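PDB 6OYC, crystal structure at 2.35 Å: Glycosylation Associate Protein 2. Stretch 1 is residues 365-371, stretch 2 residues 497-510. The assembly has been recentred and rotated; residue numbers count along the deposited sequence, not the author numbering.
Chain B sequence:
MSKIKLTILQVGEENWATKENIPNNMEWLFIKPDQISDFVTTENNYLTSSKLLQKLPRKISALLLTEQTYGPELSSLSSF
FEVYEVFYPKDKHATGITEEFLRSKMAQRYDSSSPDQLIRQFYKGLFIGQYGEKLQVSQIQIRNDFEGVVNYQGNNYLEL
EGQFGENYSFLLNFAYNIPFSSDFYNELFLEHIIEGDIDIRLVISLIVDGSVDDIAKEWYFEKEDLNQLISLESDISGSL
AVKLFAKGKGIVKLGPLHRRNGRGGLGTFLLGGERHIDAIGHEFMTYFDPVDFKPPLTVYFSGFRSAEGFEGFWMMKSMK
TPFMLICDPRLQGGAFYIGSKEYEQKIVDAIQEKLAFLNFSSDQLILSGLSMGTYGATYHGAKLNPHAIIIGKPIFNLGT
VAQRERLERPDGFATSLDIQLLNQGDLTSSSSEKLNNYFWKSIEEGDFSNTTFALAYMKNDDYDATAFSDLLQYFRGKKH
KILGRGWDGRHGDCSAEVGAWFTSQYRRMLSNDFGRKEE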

# COMPACT_ATOMS: atom_id res chain seq x y z
N LEU B 365 6.05 -20.44 0.98
CA LEU B 365 5.20 -19.26 0.85
C LEU B 365 3.83 -19.50 1.50
O LEU B 365 3.22 -20.55 1.31
CB LEU B 365 5.00 -18.91 -0.63
CG LEU B 365 3.84 -17.96 -0.93
CD1 LEU B 365 4.15 -16.60 -0.34
CD2 LEU B 365 3.58 -17.87 -2.44
N ILE B 366 3.34 -18.51 2.26
CA ILE B 366 2.03 -18.58 2.91
C ILE B 366 1.22 -17.33 2.55
O ILE B 366 1.65 -16.21 2.85
CB ILE B 366 2.15 -18.69 4.44
CG1 ILE B 366 2.99 -19.91 4.80
CG2 ILE B 366 0.76 -18.73 5.09
CD1 ILE B 366 3.52 -19.85 6.19
N LEU B 367 0.04 -17.54 1.96
CA LEU B 367 -0.88 -16.46 1.64
C LEU B 367 -2.03 -16.44 2.65
O LEU B 367 -2.53 -17.49 3.04
CB LEU B 367 -1.44 -16.61 0.22
CG LEU B 367 -0.35 -16.69 -0.84
CD1 LEU B 367 -0.92 -16.98 -2.22
CD2 LEU B 367 0.48 -15.42 -0.87
N SER B 368 -2.44 -15.24 3.06
CA SER B 368 -3.40 -15.10 4.15
C SER B 368 -4.23 -13.83 3.99
O SER B 368 -3.84 -12.90 3.27
CB SER B 368 -2.71 -15.07 5.51
OG SER B 368 -1.73 -14.04 5.54
N GLY B 369 -5.36 -13.79 4.68
CA GLY B 369 -6.19 -12.60 4.73
C GLY B 369 -7.53 -12.89 5.39
O GLY B 369 -7.88 -14.03 5.68
N LEU B 370 -8.27 -11.81 5.62
CA LEU B 370 -9.61 -11.86 6.17
C LEU B 370 -10.56 -11.10 5.25
O LEU B 370 -10.19 -10.09 4.64
CB LEU B 370 -9.63 -11.29 7.59
CG LEU B 370 -8.67 -12.07 8.50
CD1 LEU B 370 -8.18 -11.23 9.65
CD2 LEU B 370 -9.30 -13.36 9.03
N SER B 371 -11.79 -11.61 5.13
CA SER B 371 -12.83 -11.10 4.23
C SER B 371 -12.28 -10.81 2.83
O SER B 371 -12.06 -11.75 2.06
CB SER B 371 -13.50 -9.86 4.81
OG SER B 371 -14.45 -10.21 5.81
N GLU B 497 -12.76 -13.14 18.08
CA GLU B 497 -12.18 -14.47 18.07
C GLU B 497 -11.70 -14.90 16.69
O GLU B 497 -10.92 -15.85 16.60
CB GLU B 497 -13.18 -15.49 18.59
CG GLU B 497 -14.16 -14.97 19.62
CD GLU B 497 -13.52 -14.24 20.79
OE1 GLU B 497 -12.39 -14.62 21.21
OE2 GLU B 497 -14.16 -13.29 21.31
N VAL B 498 -12.16 -14.26 15.61
CA VAL B 498 -11.53 -14.51 14.32
C VAL B 498 -10.05 -14.18 14.40
O VAL B 498 -9.20 -14.91 13.87
CB VAL B 498 -12.23 -13.73 13.18
CG1 VAL B 498 -12.19 -12.25 13.40
CG2 VAL B 498 -11.57 -14.06 11.85
N GLY B 499 -9.71 -13.09 15.09
CA GLY B 499 -8.33 -12.68 15.21
C GLY B 499 -7.48 -13.71 15.93
O GLY B 499 -6.44 -14.13 15.41
N ALA B 500 -7.92 -14.13 17.12
CA ALA B 500 -7.18 -15.13 17.89
C ALA B 500 -6.97 -16.41 17.09
O ALA B 500 -5.89 -16.99 17.12
CB ALA B 500 -7.91 -15.43 19.20
N TRP B 501 -7.99 -16.84 16.36
CA TRP B 501 -7.85 -18.03 15.53
C TRP B 501 -6.79 -17.82 14.45
O TRP B 501 -5.91 -18.66 14.25
CB TRP B 501 -9.19 -18.39 14.89
CG TRP B 501 -9.06 -19.51 13.91
CD1 TRP B 501 -9.11 -20.84 14.18
CD2 TRP B 501 -8.83 -19.40 12.49
NE1 TRP B 501 -8.94 -21.57 13.02
CE2 TRP B 501 -8.77 -20.71 11.98
CE3 TRP B 501 -8.68 -18.32 11.62
CZ2 TRP B 501 -8.56 -20.97 10.62
CZ3 TRP B 501 -8.48 -18.58 10.27
CH2 TRP B 501 -8.41 -19.89 9.79
N PHE B 502 -6.89 -16.69 13.73
CA PHE B 502 -5.96 -16.39 12.64
C PHE B 502 -4.52 -16.37 13.14
O PHE B 502 -3.64 -17.00 12.55
CB PHE B 502 -6.34 -15.05 12.00
CG PHE B 502 -5.49 -14.65 10.82
CD1 PHE B 502 -5.85 -15.03 9.53
CD2 PHE B 502 -4.37 -13.85 10.99
CE1 PHE B 502 -5.08 -14.65 8.43
CE2 PHE B 502 -3.60 -13.46 9.90
CZ PHE B 502 -3.95 -13.86 8.62
N THR B 503 -4.27 -15.65 14.23
CA THR B 503 -2.91 -15.59 14.74
C THR B 503 -2.47 -16.92 15.34
O THR B 503 -1.29 -17.29 15.25
CB THR B 503 -2.76 -14.46 15.78
OG1 THR B 503 -1.46 -14.54 16.37
CG2 THR B 503 -3.80 -14.58 16.87
N SER B 504 -3.41 -17.67 15.95
CA SER B 504 -3.08 -18.99 16.47
C SER B 504 -2.75 -19.96 15.35
O SER B 504 -1.77 -20.71 15.42
CB SER B 504 -4.24 -19.53 17.32
OG SER B 504 -4.25 -20.95 17.34
N GLN B 505 -3.57 -19.96 14.30
CA GLN B 505 -3.29 -20.81 13.15
C GLN B 505 -1.93 -20.49 12.55
O GLN B 505 -1.24 -21.40 12.06
CB GLN B 505 -4.39 -20.65 12.11
CG GLN B 505 -4.77 -21.94 11.43
CD GLN B 505 -5.26 -22.99 12.40
OE1 GLN B 505 -5.82 -22.68 13.45
NE2 GLN B 505 -5.04 -24.26 12.05
N TYR B 506 -1.52 -19.23 12.59
CA TYR B 506 -0.19 -18.86 12.11
C TYR B 506 0.91 -19.41 13.02
O TYR B 506 1.87 -20.03 12.54
CB TYR B 506 -0.08 -17.33 12.00
CG TYR B 506 -0.05 -16.80 10.58
CD1 TYR B 506 1.06 -16.99 9.77
CD2 TYR B 506 -1.13 -16.09 10.06
CE1 TYR B 506 1.09 -16.50 8.47
CE2 TYR B 506 -1.11 -15.59 8.75
CZ TYR B 506 0.01 -15.80 7.97
OH TYR B 506 0.05 -15.32 6.67
N ARG B 507 0.79 -19.17 14.33
CA ARG B 507 1.89 -19.52 15.24
C ARG B 507 2.07 -21.03 15.33
O ARG B 507 3.21 -21.52 15.33
CB ARG B 507 1.64 -18.93 16.63
CG ARG B 507 2.42 -17.64 16.91
CD ARG B 507 3.93 -17.81 16.69
NE ARG B 507 4.69 -16.67 17.21
CZ ARG B 507 5.99 -16.48 17.01
NH1 ARG B 507 6.70 -17.34 16.30
NH2 ARG B 507 6.59 -15.41 17.53
N ARG B 508 0.97 -21.78 15.37
CA ARG B 508 1.06 -23.23 15.40
C ARG B 508 1.61 -23.80 14.10
O ARG B 508 2.20 -24.88 14.10
CB ARG B 508 -0.31 -23.85 15.71
CG ARG B 508 -1.06 -24.30 14.47
CD ARG B 508 -2.16 -25.30 14.80
NE ARG B 508 -2.50 -26.15 13.66
CZ ARG B 508 -2.23 -27.45 13.59
NH1 ARG B 508 -1.64 -28.06 14.62
NH2 ARG B 508 -2.57 -28.15 12.51
N MET B 509 1.45 -23.08 12.99
CA MET B 509 1.99 -23.59 11.74
C MET B 509 3.46 -23.23 11.54
O MET B 509 4.22 -24.03 10.98
CB MET B 509 1.16 -23.08 10.57
CG MET B 509 1.50 -23.77 9.28
SD MET B 509 1.25 -22.63 7.94
CE MET B 509 2.81 -21.76 8.07
N LEU B 510 3.86 -22.03 11.96
CA LEU B 510 5.28 -21.70 11.95
C LEU B 510 6.08 -22.71 12.77
O LEU B 510 7.22 -23.03 12.42
CB LEU B 510 5.50 -20.27 12.48
CG LEU B 510 4.89 -19.09 11.70
CD1 LEU B 510 5.11 -17.81 12.46
CD2 LEU B 510 5.46 -18.96 10.30

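How do a strand and a helix meet here? Strand 365-370 runs nearly antiparallel to helix 497-510, at 172°, with their axes 10.6 Å apart at closest approach. That gap leaves room for side chains between the two backbones, and the two stretches together bury 395 Å², both sides summed. Because side chains alternate along a strand, Ile366, Ser368 and Leu370 point their CA-to-CB bonds toward the helix, while Leu367 points away. The antiparallel course pairs the start of the strand with Tyr506 and Met509, and its end with Val498 and Phe502.

What does the apolar packing consist of? At one end Leu370 CD2 lies 3.7 Å from Val498 CG2 and 3.9 Å from Phe502 CD1, and Leu370 CD1 sits over one face of the Phe502 ring. A branched leucine suits this place, since its methyl groups can meet both a valine and an aromatic ring. At the other end Ile366 CG2 is 4.1 Å from Tyr506 CE1, and the isoleucine also reaches the Met509 side chain, whose CE is modelled too close to be read as a precise contact.

Where is the polar link? Tyr506 OH donates a very short hydrogen bond, 2.5 Å, to Ser368 OG. The CA-to-CB bond of Tyr506 points sideways, but its long ring carries the hydroxyl to the strand. Both residues are buried, so the bond gives the tyrosine hydroxyl a polar partner away from solvent; Ser368 OG also hydrogen-bonds elsewhere in the structure.

How does Phe502 fit against the later part of the strand? Its chi1 is t, and its ring tip approaches the small Ser368, with Phe502 CZ 3.6 Å from Ser368 CB. Beside it, Gly369 N lies at the ring edge, 3.9 Å from Phe502 CE1, so the aromatic ring packs against backbone as well as side chains.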